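Local coordinates for glycine betaine/carnitine/choline ABC transporter%2C ATP-binding protein%2C putative (Staphylococcus aureus, PDB 5IIP) that probably serves as the ATP-binding subunit of the osmolyte uptake system OpuC, which c-di-AMP inhibits, and is represented here by its tandem CBS domains, at residues Thr119-Asn124 with Asn145-Val150; Asn54-Ile59 with Glu84-Gly89; Asn75-Phe80 with Asn127-Asp132. One frame throughout, in Å; residues are numbered along the deposited sequence.

Contacts 1 and 2 each pair the two helices of one CBS motif, and they lie on opposite sides of the chain's centre, with their own centres 27 Å apart. Contact 3 sits between them, about 6 Å from the centre of the chain, and joins a strand of one motif to a strand of the other. It is buried; contact 2 is buried at A56 and I86 with V57 at the exposed margin, and contact 1 is partly buried. All three rest on aliphatic packing, but contact 3 adds an asparagine oxygen at the edge of a phenylalanine ring. Contacts 1 and 2 also border the second subunit, whereas segments 75-80 and 127-132 are touched by no other chain of the assembly.

Contact 1. Residues Thr119-Asn124 with Asn145-Val150; sequences TILKRN and NVVDIV
L121 reaches across to two valines at once: its CD2 methyl lies 3.8 Å from V146 CG1 and 3.9 Å from V147 CG2. Its CB does not aim straight at helix 143-153. The side chain gets there because CG lies anti to the carbonyl carbon (chi1 -67°); CD1 then continues the chain, anti to CA (chi2 174°), and CD2, the branch turned off from it, meets both valines. V146 and V147 follow each other on the opposite helix and receive that methyl with different branches. V146 uses CG1, whereas V147 uses CG2.

The second methyl of V146 is turned to another partner. Its CG2 meets I120 CG2 at 4.1 Å, so V146 is wedged between neighbouring residues of helix 114-122, one on each of its two branches. I120 offers its short branch, the methyl anti to its backbone N. These pairs meet at slanting angles, methyl against methyl.

Helices 114-122 and 143-153 are the two helices of the second CBS motif, a beta-alpha-beta-beta-alpha unit, and their backbones approach closely, with L121 CA 7.4 Å from V147 CA. I120 and V146 are buried, while L121 and V147 lie nearer the margin. Polar bonds flank this apolar patch: R143, in the first turn of helix 143-153, donates through NH2 to L121 O and through NE to R123 O, fastening its guanidinium to the C-terminal end of helix 114-122. Just past that end, R123 forms a salt bridge through NH1 with D85 OD1 of the second subunit.

Contact 2. Residues Asn54-Ile59 with Glu84-Gly89; sequences NDAVHI and EDINQG
I86 fills the gap between the two helices of the first CBS motif, in which helix 53-63 follows strand 46-48 and helix 83-90 comes after the hairpin of strands 67-71 and 77-82. Its CA is 7.7 Å from V57 CA.

The contact itself is aliphatic. I86 points at the opposite helix and divides its two branches between consecutive residues: the short one goes to V57 and the long one, extended (chi2 172°), runs to A56. I86 CD1 stops 4.2 Å from A56 CB. A56 and I86 are buried, and A56 also packs on I47 of strand 46-48, which sets helix 53-63 against the sheet. V57 lies at the exposed margin.

Polar bonds stay at the flanks. D55 OD2 pairs with T52 OG1 and D85 N donates to D82 OD1, both near the starts of their helices. Helix 83-90 also turns charge to the second subunit, where E84 OE2 forms a salt bridge with R118 NH1 of that subunit.

The tightest approach joins methyls that cross at a slant, V57 CG2 and I86 CG2, 3.6 Å apart.

Contact 3. Residues Asn75-Phe80 with Asn127-Asp132; sequences NHLLGF and NVPVVD
The interface between the two CBS motifs of the chain, paired as in a Bateman module, is formed in part by strand 77-82 of the first sheet lying over strand 127-131 of the second. The short strand segments run nearly antiparallel, at 172°, but their axes stay 10.1 Å apart, so the strands face each other through side chains and do not bond edge to edge.

L77 and F80 both point into this interface although only two residues, L78 and G79, lie between them, a spacing that in a regular strand would put them on opposite faces. A classic beta bulge explains it: L78 and G79 both face V70 on the neighbouring strand, and the extra residue shifts the facing so that F80 turns to the same side as L77. From the other strand N127, P129 and V131 point inward, every second residue, while V128 and V130 turn away and pack on I141 and on the loop residues Y105 and I109.

L77 does its touching with CD2, which comes within 4.1 Å of P129 CB, the two side chains crossing at about a right angle, and 4.4 Å from V131 CG1. Main-chain bonds tie the same corner across the motifs, N75 with L137 and L77 with Q135. F69 of strand 67-71 bridges the other end: its ring meets that of F80, and its side chain also touches N127 and P129.

The F80 ring presents its edge to N127, whose amide plane is tilted 39° from that of the ring. The carbonyl oxygen approaches near the ring plane, where the slightly positive C-H rim probably suits its partial negative charge. N127 CB lies 4.1 Å from F80 CE1. N127 OD1 comes closer, 3.7 Å from F80 CZ.

Contact 1. Residues Thr119-Asn124 with Asn145-Val150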
loop_
_atom_site.group_PDB
_atom_site.type_symbol
_atom_site.label_atom_id
_atom_site.label_comp_id
_atom_site.label_asym_id
_atom_site.label_seq_id
_atom_site.Cartn_x
_atom_site.Cartn_y
_atom_site.Cartn_z
ATOM N N THR D 119 -10.984 -6.298 -8.488
ATOM C CA THR D 119 -9.958 -5.407 -8.013
ATOM C C THR D 119 -8.683 -6.152 -7.841
ATOM O O THR D 119 -7.652 -5.655 -8.154
ATOM C CB THR D 119 -10.348 -4.774 -6.676
ATOM O OG1 THR D 119 -11.408 -3.861 -6.885
ATOM C CG2 THR D 119 -9.236 -4.006 -6.052
ATOM N N ILE D 120 -8.765 -7.349 -7.306
ATOM C CA ILE D 120 -7.596 -8.153 -7.082
ATOM C C ILE D 120 -6.924 -8.536 -8.354
ATOM O O ILE D 120 -5.749 -8.500 -8.425
ATOM C CB ILE D 120 -7.953 -9.420 -6.313
ATOM C CG1 ILE D 120 -8.416 -9.033 -4.949
ATOM C CG2 ILE D 120 -6.804 -10.395 -6.218
ATOM C CD1 ILE D 120 -8.872 -10.194 -4.144
ATOM N N LEU D 121 -7.687 -8.985 -9.326
ATOM C CA LEU D 121 -7.155 -9.391 -10.610
ATOM C C LEU D 121 -6.608 -8.233 -11.396
ATOM O O LEU D 121 -5.646 -8.349 -12.079
ATOM C CB LEU D 121 -8.197 -10.133 -11.425
ATOM C CG LEU D 121 -8.647 -11.479 -10.925
ATOM C CD1 LEU D 121 -9.781 -12.046 -11.717
ATOM C CD2 LEU D 121 -7.523 -12.439 -10.880
ATOM N N LYS D 122 -7.302 -7.124 -11.348
ATOM C CA LYS D 122 -6.910 -5.931 -12.062
ATOM C C LYS D 122 -5.669 -5.238 -11.549
ATOM O O LYS D 122 -4.902 -4.702 -12.299
ATOM C CB LYS D 122 -8.056 -4.960 -12.131
ATOM C CG LYS D 122 -9.060 -5.229 -13.222
ATOM C CD LYS D 122 -10.015 -4.063 -13.334
ATOM C CE LYS D 122 -11.290 -4.434 -13.995
ATOM N NZ LYS D 122 -12.290 -3.493 -13.499
ATOM N N ARG D 123 -5.515 -5.206 -10.252
ATOM C CA ARG D 123 -4.396 -4.569 -9.651
ATOM C C ARG D 123 -3.254 -5.507 -9.529
ATOM O O ARG D 123 -3.360 -6.656 -9.804
ATOM C CB ARG D 123 -4.737 -4.067 -8.270
ATOM C CG ARG D 123 -6.023 -3.336 -8.146
ATOM C CD ARG D 123 -5.844 -1.872 -8.347
ATOM N NE ARG D 123 -6.962 -1.156 -7.777
ATOM C CZ ARG D 123 -7.455 -0.027 -8.245
ATOM N NH1 ARG D 123 -6.945 0.542 -9.312
ATOM N NH2 ARG D 123 -8.473 0.530 -7.640
ATOM N N ASN D 124 -2.143 -4.985 -9.093
ATOM C CA ASN D 124 -0.969 -5.767 -8.944
ATOM C C ASN D 124 -0.675 -6.214 -7.536
ATOM O O ASN D 124 0.371 -6.734 -7.267
ATOM C CB ASN D 124 0.199 -4.988 -9.478
ATOM C CG ASN D 124 1.233 -5.874 -10.062
ATOM O OD1 ASN D 124 0.950 -6.980 -10.479
ATOM N ND2 ASN D 124 2.457 -5.406 -10.067
ATOM N N ASN D 145 -3.586 -17.230 -5.761
ATOM C CA ASN D 145 -4.677 -18.118 -5.462
ATOM C C ASN D 145 -5.977 -17.796 -6.165
ATOM O O ASN D 145 -6.706 -18.664 -6.523
ATOM C CB ASN D 145 -4.880 -18.204 -3.971
ATOM C CG ASN D 145 -3.812 -18.986 -3.314
ATOM O OD1 ASN D 145 -3.223 -19.845 -3.918
ATOM N ND2 ASN D 145 -3.551 -18.681 -2.085
ATOM N N VAL D 146 -6.265 -16.523 -6.314
ATOM C CA VAL D 146 -7.467 -16.068 -6.971
ATOM C C VAL D 146 -7.446 -16.476 -8.424
ATOM O O VAL D 146 -8.438 -16.860 -8.955
ATOM C CB VAL D 146 -7.651 -14.568 -6.805
ATOM C CG1 VAL D 146 -8.787 -14.059 -7.652
ATOM C CG2 VAL D 146 -7.877 -14.237 -5.363
ATOM N N VAL D 147 -6.294 -16.372 -9.059
ATOM C CA VAL D 147 -6.141 -16.761 -10.435
ATOM C C VAL D 147 -6.352 -18.238 -10.599
ATOM O O VAL D 147 -7.018 -18.659 -11.491
ATOM C CB VAL D 147 -4.742 -16.407 -10.953
ATOM C CG1 VAL D 147 -4.532 -16.902 -12.348
ATOM C CG2 VAL D 147 -4.483 -14.931 -10.912
ATOM N N ASP D 148 -5.771 -19.032 -9.727
ATOM C CA ASP D 148 -5.896 -20.482 -9.797
ATOM C C ASP D 148 -7.316 -20.977 -9.633
ATOM O O ASP D 148 -7.743 -21.856 -10.331
ATOM C CB ASP D 148 -5.049 -21.136 -8.703
ATOM C CG ASP D 148 -3.585 -21.215 -9.034
ATOM O OD1 ASP D 148 -3.224 -21.645 -10.122
ATOM O OD2 ASP D 148 -2.770 -20.875 -8.184
ATOM N N ILE D 149 -8.016 -20.420 -8.666
ATOM C CA ILE D 149 -9.393 -20.768 -8.391
ATOM C C ILE D 149 -10.295 -20.399 -9.511
ATOM O O ILE D 149 -11.130 -21.147 -9.943
ATOM C CB ILE D 149 -9.924 -19.918 -7.226
ATOM C CG2 ILE D 149 -11.310 -20.330 -6.829
ATOM N N VAL D 150 -10.122 -19.188 -9.944
ATOM C CA VAL D 150 -10.930 -18.678 -10.993
ATOM C C VAL D 150 -10.707 -19.509 -12.235
ATOM O O VAL D 150 -11.636 -19.924 -12.879
ATOM C CB VAL D 150 -10.638 -17.173 -11.167
ATOM C CG1 VAL D 150 -10.517 -16.698 -12.577
ATOM C CG2 VAL D 150 -11.673 -16.372 -10.466
#

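Contact 2. Residues Asn54-Ile59 with Glu84-Gly89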
loop_
_atom_site.group_PDB
_atom_site.type_symbol
_atom_site.label_atom_id
_atom_site.label_comp_id
_atom_site.label_asym_id
_atom_site.label_seq_id
_atom_site.Cartn_x
_atom_site.Cartn_y
_atom_site.Cartn_z
ATOM N N ASN D 54 15.999 -8.483 11.969
ATOM C CA ASN D 54 16.703 -9.727 11.874
ATOM C C ASN D 54 15.782 -10.872 12.189
ATOM O O ASN D 54 15.882 -11.901 11.600
ATOM C CB ASN D 54 17.962 -9.709 12.701
ATOM C CG ASN D 54 19.083 -9.005 11.997
ATOM O OD1 ASN D 54 19.410 -9.342 10.889
ATOM N ND2 ASN D 54 19.669 -8.022 12.635
ATOM N N ASP D 55 14.870 -10.680 13.118
ATOM C CA ASP D 55 13.903 -11.707 13.465
ATOM C C ASP D 55 13.014 -12.012 12.279
ATOM O O ASP D 55 12.665 -13.132 12.067
ATOM C CB ASP D 55 13.045 -11.308 14.668
ATOM C CG ASP D 55 13.793 -11.339 15.972
ATOM O OD1 ASP D 55 14.597 -12.242 16.186
ATOM O OD2 ASP D 55 13.566 -10.459 16.794
ATOM N N ALA D 56 12.653 -10.973 11.537
ATOM C CA ALA D 56 11.809 -11.057 10.364
ATOM C C ALA D 56 12.448 -11.856 9.287
ATOM O O ALA D 56 11.810 -12.585 8.594
ATOM C CB ALA D 56 11.467 -9.689 9.839
ATOM N N VAL D 57 13.733 -11.687 9.147
ATOM C CA VAL D 57 14.495 -12.452 8.199
ATOM C C VAL D 57 14.444 -13.947 8.553
ATOM O O VAL D 57 14.293 -14.758 7.693
ATOM C CB VAL D 57 15.942 -11.920 8.157
ATOM C CG1 VAL D 57 16.952 -12.943 7.716
ATOM C CG2 VAL D 57 16.036 -10.709 7.273
ATOM N N HIS D 58 14.587 -14.305 9.819
ATOM C CA HIS D 58 14.573 -15.695 10.219
ATOM C C HIS D 58 13.277 -16.359 9.978
ATOM O O HIS D 58 13.231 -17.481 9.549
ATOM C CB HIS D 58 14.933 -15.852 11.695
ATOM C CG HIS D 58 16.299 -15.367 12.026
ATOM N ND1 HIS D 58 16.561 -14.579 13.121
ATOM C CD2 HIS D 58 17.478 -15.520 11.385
ATOM C CE1 HIS D 58 17.845 -14.281 13.147
ATOM N NE2 HIS D 58 18.419 -14.825 12.096
ATOM N N ILE D 59 12.216 -15.650 10.278
ATOM C CA ILE D 59 10.872 -16.162 10.129
ATOM C C ILE D 59 10.537 -16.469 8.708
ATOM O O ILE D 59 9.854 -17.413 8.428
ATOM C CB ILE D 59 9.870 -15.173 10.682
ATOM C CG1 ILE D 59 10.152 -14.993 12.149
ATOM C CG2 ILE D 59 8.463 -15.642 10.478
ATOM C CD1 ILE D 59 9.137 -14.192 12.870
ATOM N N GLU D 84 12.335 -6.747 -0.210
ATOM C CA GLU D 84 12.972 -5.499 -0.492
ATOM C C GLU D 84 12.889 -4.558 0.688
ATOM O O GLU D 84 13.832 -3.872 0.987
ATOM C CB GLU D 84 12.390 -4.882 -1.756
ATOM C CG GLU D 84 13.070 -3.631 -2.261
ATOM C CD GLU D 84 14.543 -3.775 -2.453
ATOM O OE1 GLU D 84 15.016 -4.884 -2.676
ATOM O OE2 GLU D 84 15.223 -2.761 -2.383
ATOM N N ASP D 85 11.763 -4.534 1.371
ATOM C CA ASP D 85 11.604 -3.639 2.495
ATOM C C ASP D 85 12.611 -3.926 3.564
ATOM O O ASP D 85 13.174 -3.030 4.135
ATOM C CB ASP D 85 10.218 -3.784 3.104
ATOM C CG ASP D 85 9.120 -3.178 2.268
ATOM O OD1 ASP D 85 9.277 -2.076 1.730
ATOM O OD2 ASP D 85 8.072 -3.810 2.180
ATOM N N ILE D 86 12.823 -5.192 3.850
ATOM C CA ILE D 86 13.795 -5.609 4.847
ATOM C C ILE D 86 15.241 -5.256 4.507
ATOM O O ILE D 86 15.986 -4.847 5.373
ATOM C CB ILE D 86 13.696 -7.097 5.108
ATOM C CG1 ILE D 86 12.355 -7.413 5.684
ATOM C CG2 ILE D 86 14.714 -7.535 6.124
ATOM C CD1 ILE D 86 12.098 -8.881 5.789
ATOM N N ASN D 87 15.630 -5.402 3.255
ATOM C CA ASN D 87 16.974 -5.076 2.881
ATOM C C ASN D 87 17.232 -3.618 3.147
ATOM O O ASN D 87 18.262 -3.284 3.667
ATOM C CB ASN D 87 17.220 -5.351 1.411
ATOM C CG ASN D 87 17.144 -6.793 1.084
ATOM O OD1 ASN D 87 16.597 -7.185 0.076
ATOM N ND2 ASN D 87 17.679 -7.597 1.947
ATOM N N GLN D 88 16.304 -2.745 2.799
ATOM C CA GLN D 88 16.501 -1.322 3.027
ATOM C C GLN D 88 16.603 -1.071 4.500
ATOM O O GLN D 88 17.273 -0.174 4.933
ATOM N N GLY D 89 15.901 -1.875 5.259
ATOM C CA GLY D 89 15.870 -1.733 6.679
ATOM C C GLY D 89 17.206 -1.932 7.290
ATOM O O GLY D 89 17.564 -1.262 8.214
#

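Contact 3. Residues Asn75-Phe80 with Asn127-Asp132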
loop_
_atom_site.group_PDB
_atom_site.type_symbol
_atom_site.label_atom_id
_atom_site.label_comp_id
_atom_site.label_asym_id
_atom_site.label_seq_id
_atom_site.Cartn_x
_atom_site.Cartn_y
_atom_site.Cartn_z
ATOM N N ASN D 75 -3.441 -9.052 18.077
ATOM C CA ASN D 75 -3.524 -9.417 16.660
ATOM C C ASN D 75 -4.092 -8.386 15.677
ATOM O O ASN D 75 -4.607 -8.750 14.657
ATOM C CB ASN D 75 -4.220 -10.771 16.483
ATOM C CG ASN D 75 -3.268 -11.886 16.118
ATOM O OD1 ASN D 75 -3.070 -12.188 14.973
ATOM N ND2 ASN D 75 -2.702 -12.509 17.100
ATOM N N HIS D 76 -3.989 -7.111 15.982
ATOM C CA HIS D 76 -4.454 -6.113 15.078
ATOM C C HIS D 76 -3.406 -5.971 14.040
ATOM O O HIS D 76 -2.251 -6.045 14.339
ATOM C CB HIS D 76 -4.608 -4.795 15.750
ATOM C CG HIS D 76 -5.631 -4.775 16.819
ATOM N ND1 HIS D 76 -5.327 -4.443 18.112
ATOM C CD2 HIS D 76 -6.958 -5.003 16.795
ATOM C CE1 HIS D 76 -6.419 -4.477 18.841
ATOM N NE2 HIS D 76 -7.423 -4.816 18.066
ATOM N N LEU D 77 -3.824 -5.761 12.813
ATOM C CA LEU D 77 -2.910 -5.598 11.722
ATOM C C LEU D 77 -2.340 -4.220 11.717
ATOM O O LEU D 77 -3.043 -3.265 11.731
ATOM C CB LEU D 77 -3.610 -5.853 10.415
ATOM C CG LEU D 77 -2.767 -5.717 9.178
ATOM C CD1 LEU D 77 -1.813 -6.857 9.069
ATOM C CD2 LEU D 77 -3.642 -5.698 7.978
ATOM N N LEU D 78 -1.033 -4.150 11.704
ATOM C CA LEU D 78 -0.370 -2.902 11.692
ATOM C C LEU D 78 0.495 -2.686 10.490
ATOM O O LEU D 78 0.725 -1.577 10.117
ATOM C CB LEU D 78 0.519 -2.783 12.918
ATOM C CG LEU D 78 -0.008 -3.047 14.306
ATOM C CD1 LEU D 78 1.098 -2.837 15.278
ATOM C CD2 LEU D 78 -1.151 -2.163 14.681
ATOM N N GLY D 79 1.008 -3.741 9.909
ATOM C CA GLY D 79 1.899 -3.582 8.805
ATOM C C GLY D 79 2.198 -4.737 7.921
ATOM O O GLY D 79 1.746 -5.815 8.115
ATOM N N PHE D 80 3.019 -4.466 6.936
ATOM C CA PHE D 80 3.423 -5.437 5.965
ATOM C C PHE D 80 4.903 -5.354 5.632
ATOM O O PHE D 80 5.449 -4.289 5.525
ATOM C CB PHE D 80 2.570 -5.203 4.721
ATOM C CG PHE D 80 2.859 -6.116 3.599
ATOM C CD1 PHE D 80 2.228 -7.310 3.503
ATOM C CD2 PHE D 80 3.738 -5.761 2.633
ATOM C CE1 PHE D 80 2.480 -8.153 2.471
ATOM C CE2 PHE D 80 4.007 -6.601 1.598
ATOM C CZ PHE D 80 3.375 -7.798 1.512
ATOM N N ASN D 127 -0.650 -9.760 -1.966
ATOM C CA ASN D 127 -1.179 -10.331 -0.744
ATOM C C ASN D 127 -2.263 -9.504 -0.163
ATOM O O ASN D 127 -2.027 -8.404 0.229
ATOM C CB ASN D 127 -0.083 -10.414 0.282
ATOM C CG ASN D 127 1.098 -11.156 -0.205
ATOM O OD1 ASN D 127 2.094 -10.575 -0.547
ATOM N ND2 ASN D 127 0.980 -12.438 -0.270
ATOM N N VAL D 128 -3.460 -10.038 -0.095
ATOM C CA VAL D 128 -4.561 -9.306 0.461
ATOM C C VAL D 128 -4.979 -9.859 1.810
ATOM O O VAL D 128 -5.607 -10.881 1.911
ATOM C CB VAL D 128 -5.743 -9.371 -0.492
ATOM C CG1 VAL D 128 -6.816 -8.409 -0.084
ATOM C CG2 VAL D 128 -5.299 -9.070 -1.897
ATOM N N PRO D 129 -4.623 -9.177 2.865
ATOM C CA PRO D 129 -4.951 -9.613 4.212
ATOM C C PRO D 129 -6.418 -9.624 4.508
ATOM O O PRO D 129 -7.096 -8.751 4.086
ATOM C CB PRO D 129 -4.262 -8.585 5.079
ATOM C CG PRO D 129 -3.283 -7.954 4.234
ATOM C CD PRO D 129 -3.795 -7.987 2.866
ATOM N N VAL D 130 -6.890 -10.601 5.252
ATOM C CA VAL D 130 -8.283 -10.677 5.607
ATOM C C VAL D 130 -8.430 -10.345 7.054
ATOM O O VAL D 130 -7.777 -10.899 7.886
ATOM C CB VAL D 130 -8.844 -12.062 5.386
ATOM C CG1 VAL D 130 -10.289 -12.121 5.797
ATOM C CG2 VAL D 130 -8.680 -12.450 3.951
ATOM N N VAL D 131 -9.321 -9.422 7.334
ATOM C CA VAL D 131 -9.551 -8.955 8.680
ATOM C C VAL D 131 -10.984 -8.996 9.148
ATOM O O VAL D 131 -11.886 -9.031 8.366
ATOM C CB VAL D 131 -9.108 -7.491 8.834
ATOM C CG1 VAL D 131 -7.664 -7.331 8.478
ATOM C CG2 VAL D 131 -9.956 -6.589 7.996
ATOM N N ASP D 132 -11.159 -8.983 10.458
ATOM C CA ASP D 132 -12.464 -8.957 11.076
ATOM C C ASP D 132 -12.875 -7.528 11.293
ATOM O O ASP D 132 -12.124 -6.650 10.993
ATOM C CB ASP D 132 -12.493 -9.779 12.348
ATOM C CG ASP D 132 -11.679 -9.202 13.466
ATOM O OD1 ASP D 132 -11.365 -8.010 13.474
ATOM O OD2 ASP D 132 -11.377 -9.967 14.377
#